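Adhesion G-protein coupled receptor G6 (Danio rerio, PDB 6V55) is an adhesion G-protein-coupled receptor linked to myelination, whose calcium-binding, multidomain extracellular region probably serves in cell adhesion and in control of signalling. Local coordinates at residues A[192-203]-A[224-235]; A[691-699]-A[715-723]. All blocks are in the same frame, centred on the assembly; numbering follows the deposited sequence.

Interaction 1 (A[192-203]-A[224-235]); sequences YCSVDNFLTSSD and VYFEGHYFSSIC. Unlike the reference sequence in segment 192-203: Phe198 (reference Leu). Unlike the reference sequence in segment 224-235: Glu227 (reference Gly).
The disulfide Cys193-Cys235 and the ring of Phe198 tie together two antiparallel sheets in a beta sandwich of the pentraxin, concanavalin-like type. The covalent link, SG to SG 2.1 Å with chi3 at -75°, joins Cys193 in strand 191-194 to Cys235, the residue just after strand 229-234; each strand is the outermost of its own sheet. Beyond it, segment 192-203 folds over the hairpin 224-235. Phe198 contributes the largest share of the buried surface on the loop side. Its chi1 of -44° sets the ring beside its own backbone N, against Phe231. Phe231 CB stands 3.4 Å from the centroid of that ring and 9° off the normal, a CH-pi contact over one face; the ring planes run almost parallel, but the rings are displaced along each other with little overlap. At the rim of the Phe198 ring, CD2 meets Val224 CG2 at 3.8 Å and CE2 meets Ser233 CB at 3.7 Å. Farther along, Leu199 CB reaches the edge of the Phe226 ring, 3.5 Å from CD1. Asp203 OD2 and Glu227 OE1, 3.3 Å apart, both form salt bridges to Lys209, which would offset their like charges. Strand 209-216 backs the contact through Leu211, against Leu199 and Val224, while Phe177 of strand 173-180 packs on Val195 and Leu199.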
loop_
_atom_site.group_PDB
_atom_site.type_symbol
_atom_site.label_atom_id
_atom_site.label_comp_id
_atom_site.label_asym_id
_atom_site.label_seq_id
_atom_site.Cartn_x
_atom_site.Cartn_y
_atom_site.Cartn_z
ATOM N N TYR A 192 -16.104 -31.904 52.216
ATOM C CA TYR A 192 -16.792 -30.671 51.855
ATOM C C TYR A 192 -16.315 -29.549 52.761
ATOM O O TYR A 192 -16.487 -29.612 53.985
ATOM C CB TYR A 192 -18.298 -30.833 51.980
ATOM C CG TYR A 192 -18.943 -31.636 50.896
ATOM C CD1 TYR A 192 -19.574 -31.014 49.810
ATOM C CD2 TYR A 192 -18.938 -33.031 50.966
ATOM C CE1 TYR A 192 -20.177 -31.780 48.806
ATOM C CE2 TYR A 192 -19.520 -33.795 49.992
ATOM C CZ TYR A 192 -20.136 -33.176 48.918
ATOM O OH TYR A 192 -20.710 -34.002 47.990
ATOM N N CYS A 193 -15.724 -28.528 52.158
ATOM C CA CYS A 193 -15.231 -27.354 52.869
ATOM C C CYS A 193 -16.111 -26.182 52.457
ATOM O O CYS A 193 -15.966 -25.655 51.348
ATOM C CB CYS A 193 -13.759 -27.109 52.545
ATOM S SG CYS A 193 -12.696 -28.560 52.862
ATOM N N SER A 194 -17.038 -25.790 53.335
ATOM C CA SER A 194 -17.973 -24.721 53.011
ATOM C C SER A 194 -17.278 -23.369 53.109
ATOM O O SER A 194 -16.567 -23.087 54.080
ATOM C CB SER A 194 -19.186 -24.757 53.932
ATOM O OG SER A 194 -19.665 -23.438 54.151
ATOM N N VAL A 195 -17.459 -22.544 52.086
ATOM C CA VAL A 195 -16.916 -21.193 52.110
ATOM C C VAL A 195 -18.062 -20.195 52.231
ATOM O O VAL A 195 -17.913 -19.030 51.835
ATOM C CB VAL A 195 -16.078 -20.908 50.852
ATOM C CG1 VAL A 195 -14.763 -21.646 50.938
ATOM C CG2 VAL A 195 -16.841 -21.278 49.594
ATOM N N ASP A 196 -19.202 -20.642 52.802
ATOM C CA ASP A 196 -20.453 -19.890 52.687
ATOM C C ASP A 196 -20.455 -18.603 53.500
ATOM O O ASP A 196 -21.087 -17.628 53.076
ATOM C CB ASP A 196 -21.666 -20.744 53.066
ATOM C CG ASP A 196 -22.949 -20.247 52.391
ATOM O OD1 ASP A 196 -23.736 -19.508 53.039
ATOM O OD2 ASP A 196 -23.134 -20.554 51.185
ATOM N N ASN A 197 -19.682 -18.548 54.590
ATOM C CA ASN A 197 -19.541 -17.343 55.404
ATOM C C ASN A 197 -18.769 -16.224 54.712
ATOM O O ASN A 197 -18.732 -15.113 55.250
ATOM C CB ASN A 197 -18.826 -17.663 56.721
ATOM C CG ASN A 197 -19.135 -19.052 57.234
ATOM O OD1 ASN A 197 -18.546 -20.044 56.774
ATOM N ND2 ASN A 197 -20.052 -19.137 58.205
ATOM N N PHE A 198 -18.104 -16.490 53.578
ATOM C CA PHE A 198 -17.324 -15.464 52.898
ATOM C C PHE A 198 -17.840 -15.140 51.501
ATOM O O PHE A 198 -17.376 -14.156 50.910
ATOM C CB PHE A 198 -15.840 -15.873 52.791
ATOM C CG PHE A 198 -15.245 -16.458 54.062
ATOM C CD1 PHE A 198 -15.446 -15.867 55.314
ATOM C CD2 PHE A 198 -14.428 -17.584 53.989
ATOM C CE1 PHE A 198 -14.892 -16.417 56.451
ATOM C CE2 PHE A 198 -13.858 -18.126 55.132
ATOM C CZ PHE A 198 -14.097 -17.542 56.354
ATOM N N LEU A 199 -18.771 -15.942 50.970
ATOM C CA LEU A 199 -19.443 -15.738 49.688
ATOM C C LEU A 199 -20.618 -16.703 49.623
ATOM O O LEU A 199 -20.546 -17.796 50.179
ATOM C CB LEU A 199 -18.533 -15.995 48.478
ATOM C CG LEU A 199 -18.135 -17.378 47.960
ATOM C CD1 LEU A 199 -19.184 -18.010 47.013
ATOM C CD2 LEU A 199 -16.783 -17.292 47.313
ATOM N N THR A 200 -21.680 -16.325 48.902
ATOM C CA THR A 200 -22.717 -17.297 48.543
ATOM C C THR A 200 -23.384 -16.889 47.234
ATOM O O THR A 200 -23.049 -15.862 46.626
ATOM C CB THR A 200 -23.792 -17.459 49.619
ATOM O OG1 THR A 200 -24.755 -18.421 49.163
ATOM C CG2 THR A 200 -24.490 -16.118 49.851
ATOM N N SER A 201 -24.382 -17.699 46.821
ATOM C CA SER A 201 -25.059 -17.641 45.522
ATOM C C SER A 201 -25.968 -16.426 45.354
ATOM O O SER A 201 -26.605 -16.308 44.305
ATOM C CB SER A 201 -25.931 -18.879 45.292
ATOM O OG SER A 201 -25.391 -20.064 45.818
ATOM N N SER A 202 -26.108 -15.557 46.365
ATOM C CA SER A 202 -26.717 -14.247 46.158
ATOM C C SER A 202 -25.783 -13.325 45.394
ATOM O O SER A 202 -26.243 -12.319 44.845
ATOM C CB SER A 202 -27.092 -13.601 47.497
ATOM O OG SER A 202 -27.843 -14.480 48.320
ATOM N N ASP A 203 -24.492 -13.642 45.364
ATOM C CA ASP A 203 -23.531 -12.976 44.491
ATOM C C ASP A 203 -23.252 -13.775 43.205
ATOM O O ASP A 203 -22.092 -13.950 42.825
ATOM C CB ASP A 203 -22.249 -12.703 45.272
ATOM C CG ASP A 203 -21.571 -11.397 44.856
ATOM O OD1 ASP A 203 -21.335 -11.199 43.643
ATOM O OD2 ASP A 203 -21.272 -10.569 45.752
ATOM N N VAL A 224 -10.103 -17.415 51.072
ATOM C CA VAL A 224 -11.033 -16.826 50.108
ATOM C C VAL A 224 -10.641 -15.363 49.927
ATOM O O VAL A 224 -10.489 -14.633 50.915
ATOM C CB VAL A 224 -12.500 -16.941 50.568
ATOM C CG1 VAL A 224 -13.429 -16.214 49.614
ATOM C CG2 VAL A 224 -12.931 -18.388 50.644
ATOM N N TYR A 225 -10.455 -14.942 48.678
ATOM C CA TYR A 225 -10.302 -13.533 48.338
ATOM C C TYR A 225 -11.505 -13.101 47.500
ATOM O O TYR A 225 -11.732 -13.637 46.408
ATOM C CB TYR A 225 -8.982 -13.304 47.606
ATOM C CG TYR A 225 -8.479 -11.885 47.622
ATOM C CD1 TYR A 225 -8.968 -10.945 46.704
ATOM C CD2 TYR A 225 -7.505 -11.481 48.540
ATOM C CE1 TYR A 225 -8.514 -9.640 46.704
ATOM C CE2 TYR A 225 -7.031 -10.175 48.547
ATOM C CZ TYR A 225 -7.544 -9.259 47.624
ATOM O OH TYR A 225 -7.098 -7.957 47.612
ATOM N N PHE A 226 -12.268 -12.133 48.019
ATOM C CA PHE A 226 -13.493 -11.630 47.403
ATOM C C PHE A 226 -13.735 -10.231 47.954
ATOM O O PHE A 226 -13.712 -10.044 49.177
ATOM C CB PHE A 226 -14.672 -12.538 47.729
ATOM C CG PHE A 226 -15.892 -12.359 46.851
ATOM C CD1 PHE A 226 -17.005 -13.107 47.134
ATOM C CD2 PHE A 226 -15.947 -11.511 45.738
ATOM C CE1 PHE A 226 -18.159 -13.030 46.388
ATOM C CE2 PHE A 226 -17.095 -11.420 44.956
ATOM C CZ PHE A 226 -18.228 -12.205 45.298
ATOM N N GLU A 227 -13.971 -9.274 47.040
ATOM C CA GLU A 227 -14.319 -7.880 47.334
ATOM C C GLU A 227 -13.245 -7.176 48.175
ATOM O O GLU A 227 -13.565 -6.422 49.095
ATOM C CB GLU A 227 -15.705 -7.785 47.988
ATOM C CG GLU A 227 -16.846 -7.960 46.973
ATOM C CD GLU A 227 -18.239 -7.796 47.577
ATOM O OE1 GLU A 227 -19.223 -8.259 46.945
ATOM O OE2 GLU A 227 -18.340 -7.210 48.682
ATOM N N GLY A 228 -11.962 -7.424 47.865
ATOM C CA GLY A 228 -10.853 -6.730 48.502
ATOM C C GLY A 228 -10.395 -7.297 49.828
ATOM O O GLY A 228 -9.285 -6.965 50.280
ATOM N N HIS A 229 -11.194 -8.153 50.460
ATOM C CA HIS A 229 -10.933 -8.655 51.799
ATOM C C HIS A 229 -10.479 -10.109 51.743
ATOM O O HIS A 229 -10.958 -10.897 50.922
ATOM C CB HIS A 229 -12.185 -8.534 52.664
ATOM C CG HIS A 229 -12.842 -7.190 52.600
ATOM N ND1 HIS A 229 -14.177 -7.029 52.288
ATOM C CD2 HIS A 229 -12.355 -5.945 52.818
ATOM C CE1 HIS A 229 -14.484 -5.744 52.318
ATOM N NE2 HIS A 229 -13.397 -5.065 52.638
ATOM N N TYR A 230 -9.561 -10.460 52.627
ATOM C CA TYR A 230 -9.048 -11.814 52.710
ATOM C C TYR A 230 -9.672 -12.524 53.902
ATOM O O TYR A 230 -9.777 -11.961 54.994
ATOM C CB TYR A 230 -7.523 -11.798 52.829
ATOM C CG TYR A 230 -6.894 -13.154 53.064
ATOM C CD1 TYR A 230 -6.843 -14.118 52.048
ATOM C CD2 TYR A 230 -6.355 -13.474 54.309
ATOM C CE1 TYR A 230 -6.254 -15.366 52.277
ATOM C CE2 TYR A 230 -5.766 -14.703 54.544
ATOM C CZ TYR A 230 -5.718 -15.645 53.535
ATOM O OH TYR A 230 -5.129 -16.859 53.818
ATOM N N PHE A 231 -10.071 -13.766 53.682
ATOM C CA PHE A 231 -10.721 -14.573 54.694
ATOM C C PHE A 231 -9.998 -15.899 54.821
ATOM O O PHE A 231 -9.325 -16.347 53.888
ATOM C CB PHE A 231 -12.155 -14.808 54.338
ATOM C CG PHE A 231 -12.943 -13.554 54.207
ATOM C CD1 PHE A 231 -13.235 -13.028 52.954
ATOM C CD2 PHE A 231 -13.388 -12.888 55.339
ATOM C CE1 PHE A 231 -13.973 -11.853 52.833
ATOM C CE2 PHE A 231 -14.125 -11.713 55.230
ATOM C CZ PHE A 231 -14.416 -11.195 53.981
ATOM N N SER A 232 -10.145 -16.524 55.988
ATOM C CA SER A 232 -9.490 -17.786 56.269
ATOM C C SER A 232 -10.437 -18.676 57.052
ATOM O O SER A 232 -11.258 -18.197 57.835
ATOM C CB SER A 232 -8.200 -17.557 57.043
ATOM O OG SER A 232 -7.175 -17.253 56.132
ATOM N N SER A 233 -10.316 -19.978 56.831
ATOM C CA SER A 233 -11.128 -20.962 57.526
ATOM C C SER A 233 -10.333 -22.261 57.511
ATOM O O SER A 233 -9.545 -22.500 56.594
ATOM C CB SER A 233 -12.509 -21.108 56.864
ATOM O OG SER A 233 -13.000 -22.421 56.976
ATOM N N ILE A 234 -10.491 -23.069 58.553
ATOM C CA ILE A 234 -9.799 -24.350 58.658
ATOM C C ILE A 234 -10.778 -25.451 58.295
ATOM O O ILE A 234 -11.836 -25.581 58.918
ATOM C CB ILE A 234 -9.241 -24.576 60.067
ATOM C CG1 ILE A 234 -8.203 -23.505 60.420
ATOM C CG2 ILE A 234 -8.705 -26.000 60.198
ATOM C CD1 ILE A 234 -6.793 -23.788 59.974
ATOM N N CYS A 235 -10.434 -26.248 57.296
ATOM C CA CYS A 235 -11.215 -27.426 56.933
ATOM C C CYS A 235 -10.376 -28.629 57.333
ATOM O O CYS A 235 -9.527 -29.083 56.562
ATOM C CB CYS A 235 -11.540 -27.440 55.460
ATOM S SG CYS A 235 -12.650 -28.764 54.925
HETATM O O HOH W 1 -13.777 -24.301 55.470
#

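Interaction 2 (A[691-699]-A[715-723]); sequences LTLNSYVVA and RIEIAHLEY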
loop_
_atom_site.group_PDB
_atom_site.type_symbol
_atom_site.label_atom_id
_atom_site.label_comp_id
_atom_site.label_asym_id
_atom_site.label_seq_id
_atom_site.Cartn_x
_atom_site.Cartn_y
_atom_site.Cartn_z
ATOM N N LEU A 691 12.040 -1.080 -49.542
ATOM C CA LEU A 691 13.272 -1.577 -48.945
ATOM C C LEU A 691 13.172 -1.389 -47.439
ATOM O O LEU A 691 12.829 -0.297 -46.975
ATOM C CB LEU A 691 14.494 -0.827 -49.501
ATOM C CG LEU A 691 15.134 -1.108 -50.882
ATOM C CD1 LEU A 691 16.265 -0.107 -51.213
ATOM C CD2 LEU A 691 15.642 -2.536 -51.031
ATOM N N THR A 692 13.427 -2.447 -46.671
ATOM C CA THR A 692 13.428 -2.337 -45.213
ATOM C C THR A 692 14.861 -2.151 -44.729
ATOM O O THR A 692 15.801 -2.678 -45.334
ATOM C CB THR A 692 12.781 -3.559 -44.532
ATOM O OG1 THR A 692 13.683 -4.677 -44.531
ATOM C CG2 THR A 692 11.455 -3.956 -45.222
ATOM N N LEU A 693 15.034 -1.357 -43.672
ATOM C CA LEU A 693 16.363 -1.132 -43.102
ATOM C C LEU A 693 16.705 -2.313 -42.200
ATOM O O LEU A 693 16.140 -2.460 -41.108
ATOM C CB LEU A 693 16.420 0.186 -42.330
ATOM C CG LEU A 693 17.664 0.469 -41.461
ATOM C CD1 LEU A 693 18.890 0.858 -42.284
ATOM C CD2 LEU A 693 17.368 1.523 -40.413
ATOM N N ASN A 694 17.620 -3.161 -42.651
ATOM C CA ASN A 694 18.036 -4.322 -41.880
ATOM C C ASN A 694 19.474 -4.117 -41.405
ATOM O O ASN A 694 20.417 -4.801 -41.824
ATOM C CB ASN A 694 17.852 -5.601 -42.715
ATOM C CG ASN A 694 18.071 -6.872 -41.902
ATOM O OD1 ASN A 694 19.149 -7.471 -41.943
ATOM N ND2 ASN A 694 17.062 -7.264 -41.131
ATOM N N SER A 695 19.630 -3.163 -40.490
ATOM C CA SER A 695 20.945 -2.773 -40.006
ATOM C C SER A 695 20.812 -2.020 -38.694
ATOM O O SER A 695 19.752 -1.488 -38.365
ATOM C CB SER A 695 21.660 -1.883 -41.014
ATOM O OG SER A 695 23.026 -1.803 -40.695
ATOM N N TYR A 696 21.916 -1.949 -37.962
ATOM C CA TYR A 696 22.043 -0.879 -36.992
ATOM C C TYR A 696 22.403 0.401 -37.732
ATOM O O TYR A 696 22.807 0.375 -38.895
ATOM C CB TYR A 696 23.099 -1.225 -35.949
ATOM C CG TYR A 696 22.733 -2.456 -35.172
ATOM C CD1 TYR A 696 21.831 -2.378 -34.117
ATOM C CD2 TYR A 696 23.260 -3.709 -35.500
ATOM C CE1 TYR A 696 21.469 -3.511 -33.395
ATOM C CE2 TYR A 696 22.900 -4.852 -34.781
ATOM C CZ TYR A 696 22.006 -4.734 -33.730
ATOM O OH TYR A 696 21.625 -5.835 -33.007
ATOM N N VAL A 697 22.241 1.540 -37.073
ATOM C CA VAL A 697 22.674 2.802 -37.662
ATOM C C VAL A 697 23.876 3.293 -36.881
ATOM O O VAL A 697 23.810 3.442 -35.653
ATOM C CB VAL A 697 21.561 3.848 -37.672
ATOM C CG1 VAL A 697 22.040 5.057 -38.438
ATOM C CG2 VAL A 697 20.336 3.259 -38.327
ATOM N N VAL A 698 24.974 3.527 -37.586
ATOM C CA VAL A 698 26.177 4.073 -36.985
ATOM C C VAL A 698 26.431 5.442 -37.605
ATOM O O VAL A 698 26.206 5.648 -38.804
ATOM C CB VAL A 698 27.376 3.105 -37.147
ATOM C CG1 VAL A 698 27.715 2.778 -38.613
ATOM C CG2 VAL A 698 28.590 3.586 -36.398
ATOM N N ALA A 699 26.801 6.408 -36.765
ATOM C CA ALA A 699 27.172 7.726 -37.248
ATOM C C ALA A 699 28.601 8.085 -36.855
ATOM O O ALA A 699 29.142 7.576 -35.862
ATOM C CB ALA A 699 26.210 8.805 -36.748
ATOM N N ARG A 715 35.578 3.391 -44.655
ATOM C CA ARG A 715 35.076 2.024 -44.572
ATOM C C ARG A 715 34.079 1.960 -43.419
ATOM O O ARG A 715 34.464 2.053 -42.250
ATOM C CB ARG A 715 36.225 1.035 -44.384
ATOM C CG ARG A 715 35.900 -0.413 -44.744
ATOM C CD ARG A 715 36.924 -1.325 -44.107
ATOM N NE ARG A 715 36.682 -2.746 -44.340
ATOM C CZ ARG A 715 36.109 -3.570 -43.459
ATOM N NH1 ARG A 715 35.706 -3.123 -42.270
ATOM N NH2 ARG A 715 35.953 -4.854 -43.769
ATOM N N ILE A 716 32.795 1.831 -43.745
ATOM C CA ILE A 716 31.736 1.675 -42.752
ATOM C C ILE A 716 31.232 0.245 -42.839
ATOM O O ILE A 716 30.670 -0.158 -43.864
ATOM C CB ILE A 716 30.578 2.658 -42.988
ATOM C CG1 ILE A 716 31.084 4.100 -43.151
ATOM C CG2 ILE A 716 29.471 2.484 -41.930
ATOM C CD1 ILE A 716 31.216 4.864 -41.886
ATOM N N GLU A 717 31.426 -0.522 -41.777
ATOM C CA GLU A 717 30.941 -1.897 -41.711
ATOM C C GLU A 717 29.877 -1.954 -40.633
ATOM O O GLU A 717 30.148 -1.584 -39.491
ATOM C CB GLU A 717 32.079 -2.881 -41.398
ATOM C CG GLU A 717 31.622 -4.265 -40.901
ATOM C CD GLU A 717 32.778 -5.136 -40.404
ATOM O OE1 GLU A 717 33.889 -5.050 -40.990
ATOM O OE2 GLU A 717 32.571 -5.903 -39.428
ATOM N N ILE A 718 28.661 -2.364 -40.993
ATOM C CA ILE A 718 27.593 -2.525 -40.008
ATOM C C ILE A 718 27.087 -3.959 -40.060
ATOM O O ILE A 718 26.903 -4.525 -41.143
ATOM C CB ILE A 718 26.415 -1.538 -40.197
ATOM C CG1 ILE A 718 26.869 -0.184 -40.731
ATOM C CG2 ILE A 718 25.745 -1.294 -38.866
ATOM C CD1 ILE A 718 25.753 0.702 -41.140
ATOM N N ALA A 719 26.867 -4.539 -38.881
ATOM C CA ALA A 719 26.257 -5.855 -38.763
ATOM C C ALA A 719 24.773 -5.779 -39.080
ATOM O O ALA A 719 24.104 -4.800 -38.739
ATOM C CB ALA A 719 26.449 -6.405 -37.355
ATOM N N HIS A 720 24.261 -6.821 -39.734
ATOM C CA HIS A 720 22.846 -6.900 -40.060
ATOM C C HIS A 720 22.018 -7.183 -38.815
ATOM O O HIS A 720 22.519 -7.672 -37.797
ATOM C CB HIS A 720 22.590 -7.996 -41.080
ATOM C CG HIS A 720 23.335 -7.812 -42.358
ATOM N ND1 HIS A 720 23.667 -8.866 -43.182
ATOM C CD2 HIS A 720 23.807 -6.697 -42.963
ATOM C CE1 HIS A 720 24.309 -8.409 -44.242
ATOM N NE2 HIS A 720 24.402 -7.096 -44.136
ATOM N N LEU A 721 20.728 -6.860 -38.900
ATOM C CA LEU A 721 19.827 -7.274 -37.835
ATOM C C LEU A 721 19.457 -8.746 -37.983
ATOM O O LEU A 721 19.490 -9.497 -37.004
ATOM C CB LEU A 721 18.584 -6.389 -37.826
ATOM C CG LEU A 721 18.836 -4.921 -37.462
ATOM C CD1 LEU A 721 17.600 -4.054 -37.649
ATOM C CD2 LEU A 721 19.316 -4.799 -36.049
ATOM N N GLU A 722 19.125 -9.181 -39.199
ATOM C CA GLU A 722 18.771 -10.565 -39.480
ATOM C C GLU A 722 19.689 -11.147 -40.546
ATOM O O GLU A 722 20.302 -10.420 -41.331
ATOM C CB GLU A 722 17.321 -10.691 -39.953
ATOM C CG GLU A 722 16.320 -9.892 -39.157
ATOM C CD GLU A 722 14.944 -9.973 -39.760
ATOM O OE1 GLU A 722 14.224 -8.947 -39.724
ATOM O OE2 GLU A 722 14.590 -11.066 -40.268
ATOM N N TYR A 723 19.770 -12.477 -40.561
ATOM C CA TYR A 723 20.492 -13.207 -41.594
ATOM C C TYR A 723 19.792 -13.033 -42.939
ATOM O O TYR A 723 18.568 -12.891 -43.013
ATOM C CB TYR A 723 20.580 -14.695 -41.213
ATOM C CG TYR A 723 21.431 -15.587 -42.113
ATOM C CD1 TYR A 723 22.789 -15.792 -41.843
ATOM C CD2 TYR A 723 20.865 -16.262 -43.209
ATOM C CE1 TYR A 723 23.567 -16.618 -42.659
ATOM C CE2 TYR A 723 21.631 -17.079 -44.025
ATOM C CZ TYR A 723 22.976 -17.256 -43.748
ATOM O OH TYR A 723 23.721 -18.075 -44.564
#
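Side-chain packing between two sheets, finished by one polar bond at a loop, joins 691-699 to 715-723: Val698 and Ile718 meet in the sandwich interior, and at the far end the side-chain oxygen of Asn694 accepts the backbone N-H of Glu722. Strand 697-701 is an outermost strand of the chain's own four-stranded sheet, and strand 714-719 lies inside a six-stranded one. A chi1 of 59° directs Val698 CG1 at the isoleucines across the interface, 3.7 Å from Ile718 CG1 and 3.8 Å from Ile716 CG2. Ser695 OG donates to Tyr696 O at 2.8 Å, in the carbonyl plane and on a lone pair, which satisfies the hydroxyl proton even though OG also rests 3.3 Å from Ile718 CG2. The Tyr696 ring takes Leu721 CD2 over one face, 3.6 Å from its centroid, a CH-pi contact offset toward the rim. At the loop, Glu722 N points almost straight at Asn694 OD1 (3.2 Å, 167° at the hydrogen) but comes from beside the C=O, at 103°, tilted from the amide plane. Asn694 ND2 then lies 3.4 Å from Glu722 CG. His720 turns elsewhere, NE2 hydrogen-bonded to Thr761 OG1 and ND1 to Ser758 O. Next to Val698 and Ala699 a bound peptide strand extends the four-stranded sheet, consistent with the tethered agonist held in the beta sandwich of a GAIN domain.

Overall arrangement
Interactions 1 and 2 lie on opposite sides of the chain's centre, with centres about 101 Å apart and nearest atoms about 85 Å apart; their segments belong to different strands and sheets and follow one another in sequence. Both bring together two sheets of a beta sandwich, and both are partly buried, yet the means differ. Interaction 1 joins two edge strands covalently and packs aromatic rings beside the link, while its charged end lies toward the surface. Interaction 2 has no disulfide: mainly aliphatic side chains pack between the sheets, with one tyrosine face covered by a leucine methyl, and a backbone-to-amide hydrogen bond fixes the adjoining loop. A bound peptide strand borders interaction 2, whereas interaction 1 is structural, joining sheet to sheet.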